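Local coordinates for protein proline dehydrogenase (Bradyrhizobium japonicum USDA 110, PDB 3HAZ) that probably oxidizes proline to glutamate in two steps, using an FAD-dependent proline dehydrogenase and an NAD-dependent aldehyde dehydrogenase joined in one chain, at residues Arg650-Ala655 with Ser679-Pro684. Sequence-based numbering, arbitrary orientation.
With NAD (nicotinamide-adenine-dinucleotide), chain D.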
# COMPACT_ATOMS: atom_id res chain seq x y z
N ARG A 650 25.99 -31.31 -3.71
CA ARG A 650 26.23 -32.57 -3.01
C ARG A 650 27.61 -33.14 -3.29
O ARG A 650 28.22 -33.76 -2.42
CB ARG A 650 25.17 -33.61 -3.41
CG ARG A 650 23.80 -33.37 -2.81
CD ARG A 650 22.81 -34.46 -3.22
NE ARG A 650 21.61 -34.41 -2.40
CZ ARG A 650 21.50 -34.98 -1.21
NH1 ARG A 650 22.52 -35.66 -0.71
NH2 ARG A 650 20.37 -34.88 -0.52
N GLY A 651 28.09 -32.93 -4.52
CA GLY A 651 29.34 -33.52 -4.97
C GLY A 651 29.33 -33.74 -6.47
O GLY A 651 28.94 -32.86 -7.23
N VAL A 652 29.75 -34.93 -6.90
CA VAL A 652 29.75 -35.28 -8.31
C VAL A 652 28.48 -36.01 -8.70
O VAL A 652 28.21 -37.10 -8.19
CB VAL A 652 30.93 -36.20 -8.70
CG1 VAL A 652 30.77 -36.66 -10.14
CG2 VAL A 652 32.26 -35.49 -8.50
N PHE A 653 27.70 -35.43 -9.60
CA PHE A 653 26.55 -36.14 -10.13
C PHE A 653 26.90 -36.86 -11.42
O PHE A 653 27.63 -36.33 -12.27
CB PHE A 653 25.37 -35.19 -10.37
CG PHE A 653 24.30 -35.29 -9.33
CD1 PHE A 653 23.17 -36.08 -9.55
CD2 PHE A 653 24.40 -34.61 -8.13
CE1 PHE A 653 22.18 -36.18 -8.59
CE2 PHE A 653 23.40 -34.69 -7.17
CZ PHE A 653 22.29 -35.48 -7.40
N VAL A 654 26.40 -38.08 -11.53
CA VAL A 654 26.43 -38.83 -12.78
C VAL A 654 25.10 -38.61 -13.48
O VAL A 654 24.04 -38.88 -12.91
CB VAL A 654 26.63 -40.33 -12.50
CG1 VAL A 654 26.52 -41.15 -13.78
CG2 VAL A 654 27.97 -40.56 -11.81
N ALA A 655 25.15 -38.10 -14.71
CA ALA A 655 23.94 -37.89 -15.51
C ALA A 655 23.90 -38.87 -16.67
O ALA A 655 24.83 -38.93 -17.48
CB ALA A 655 23.89 -36.46 -16.02
N SER A 679 29.39 -30.80 -9.57
CA SER A 679 30.08 -31.09 -10.82
C SER A 679 29.38 -32.29 -11.44
O SER A 679 28.64 -33.01 -10.76
CB SER A 679 31.57 -31.36 -10.58
OG SER A 679 31.76 -32.46 -9.71
N VAL A 680 29.59 -32.51 -12.74
CA VAL A 680 28.86 -33.55 -13.43
C VAL A 680 29.73 -34.39 -14.37
O VAL A 680 30.57 -33.86 -15.10
CB VAL A 680 27.68 -32.95 -14.24
CG1 VAL A 680 26.88 -34.04 -14.93
CG2 VAL A 680 26.79 -32.12 -13.33
N VAL A 681 29.52 -35.70 -14.32
CA VAL A 681 29.99 -36.59 -15.37
C VAL A 681 28.76 -37.11 -16.11
O VAL A 681 27.90 -37.76 -15.52
CB VAL A 681 30.83 -37.76 -14.82
CG1 VAL A 681 31.20 -38.72 -15.94
CG2 VAL A 681 32.09 -37.24 -14.13
N ALA A 682 28.67 -36.79 -17.40
CA ALA A 682 27.50 -37.12 -18.20
C ALA A 682 27.80 -38.21 -19.21
O ALA A 682 28.78 -38.13 -19.95
CB ALA A 682 26.99 -35.87 -18.92
N LYS A 683 26.95 -39.24 -19.25
CA LYS A 683 27.06 -40.27 -20.28
C LYS A 683 25.78 -40.32 -21.11
O LYS A 683 24.72 -40.69 -20.61
CB LYS A 683 27.34 -41.65 -19.68
CG LYS A 683 27.77 -42.68 -20.73
CD LYS A 683 27.28 -44.07 -20.42
CE LYS A 683 25.83 -44.26 -20.82
NZ LYS A 683 25.67 -44.65 -22.26
N PRO A 684 25.89 -39.93 -22.38
CA PRO A 684 24.72 -39.90 -23.27
C PRO A 684 24.42 -41.29 -23.80
O PRO A 684 25.26 -42.19 -23.70
CB PRO A 684 25.20 -39.02 -24.42
CG PRO A 684 26.69 -39.25 -24.48
CD PRO A 684 27.13 -39.53 -23.07
PA NAD D . 17.72 -47.36 -21.60
O1A NAD D . 17.31 -47.98 -20.14
O2A NAD D . 17.80 -48.44 -22.60
O5B NAD D . 19.21 -46.62 -21.43
C5B NAD D . 19.27 -45.20 -21.34
C4B NAD D . 20.62 -44.74 -20.78
O4B NAD D . 21.16 -45.54 -19.66
C3B NAD D . 21.82 -44.77 -21.81
O3B NAD D . 22.64 -43.65 -21.97
C2B NAD D . 22.43 -46.14 -21.52
O2B NAD D . 23.60 -46.55 -22.20
C1B NAD D . 22.40 -46.13 -20.06
N9A NAD D . 22.51 -47.49 -19.50
C8A NAD D . 22.15 -48.65 -20.09
N7A NAD D . 22.43 -49.71 -19.18
C5A NAD D . 22.98 -49.14 -18.01
C6A NAD D . 23.43 -49.71 -16.82
N6A NAD D . 23.37 -51.15 -16.64
N1A NAD D . 23.92 -48.91 -15.83
C2A NAD D . 23.98 -47.54 -16.01
N3A NAD D . 23.54 -46.98 -17.18
C4A NAD D . 23.04 -47.79 -18.18
O3 NAD D . 16.62 -46.18 -22.07
PN NAD D . 16.58 -45.67 -23.66
O1N NAD D . 16.47 -47.01 -24.65
O2N NAD D . 17.78 -44.91 -23.98
O5D NAD D . 15.24 -44.71 -23.92
C5D NAD D . 13.94 -45.29 -23.91
C4D NAD D . 13.32 -45.33 -22.50
O4D NAD D . 13.55 -44.13 -21.63
C3D NAD D . 11.77 -45.65 -22.31
O3D NAD D . 11.39 -46.76 -21.52
C2D NAD D . 11.25 -44.25 -21.92
O2D NAD D . 9.89 -44.03 -21.60
C1D NAD D . 12.32 -43.77 -21.03
N1N NAD D . 12.24 -42.31 -20.95
C2N NAD D . 11.50 -41.72 -19.90
C3N NAD D . 11.40 -40.27 -19.83
C7N NAD D . 10.60 -39.62 -18.68
O7N NAD D . 10.69 -38.46 -18.50
N7N NAD D . 9.86 -40.45 -17.76
C4N NAD D . 12.07 -39.42 -20.85
C5N NAD D . 12.80 -40.01 -21.88
C6N NAD D . 12.91 -41.48 -21.96
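A655 sets its CB against CG1 of V680 at 4.0 Å, and V680 holds that methyl anti to its own backbone N (chi1 -178°), where it also comes within 3.6 Å of O of F653. A682 and the CB of F653 share this face, which helix 664-675 packs against. On the reverse face V652 extends CG1 to CG2 of V681 at 4.2 Å, while its CG2 comes within 3.3 Å of OG of S679, a hydroxyl hydrogen-bonded to the carbonyl of A559; helices 549-567 and 716-724 pack on this side. The two strands run parallel, with F653 N bound to S679 O at 2.8 Å and A655 O receiving K683 N at 2.8 Å, nearly straight on. They are the two strands of a beta-alpha-beta unit, joined through helix 664-675, in the NAD-binding, Rossmann-type part of the aldehyde dehydrogenase fold. Past the paired backbone, the bent side chain of K683 brings NZ to 2.8 Å from O2B of the NAD adenosine ribose, with a weak bond to O3B. P684 O, approached from above its carbonyl plane, and the carbonyl of G714 also grip this amine. A methionine in place of K683 would probably leave the ribose hydroxyls without the donor NZ provides and both carbonyls without this partner. The paired strands thus carry the lysine to the ribose, and the carbonyl oxygens around NZ would probably favour its protonated form and limit its rotation.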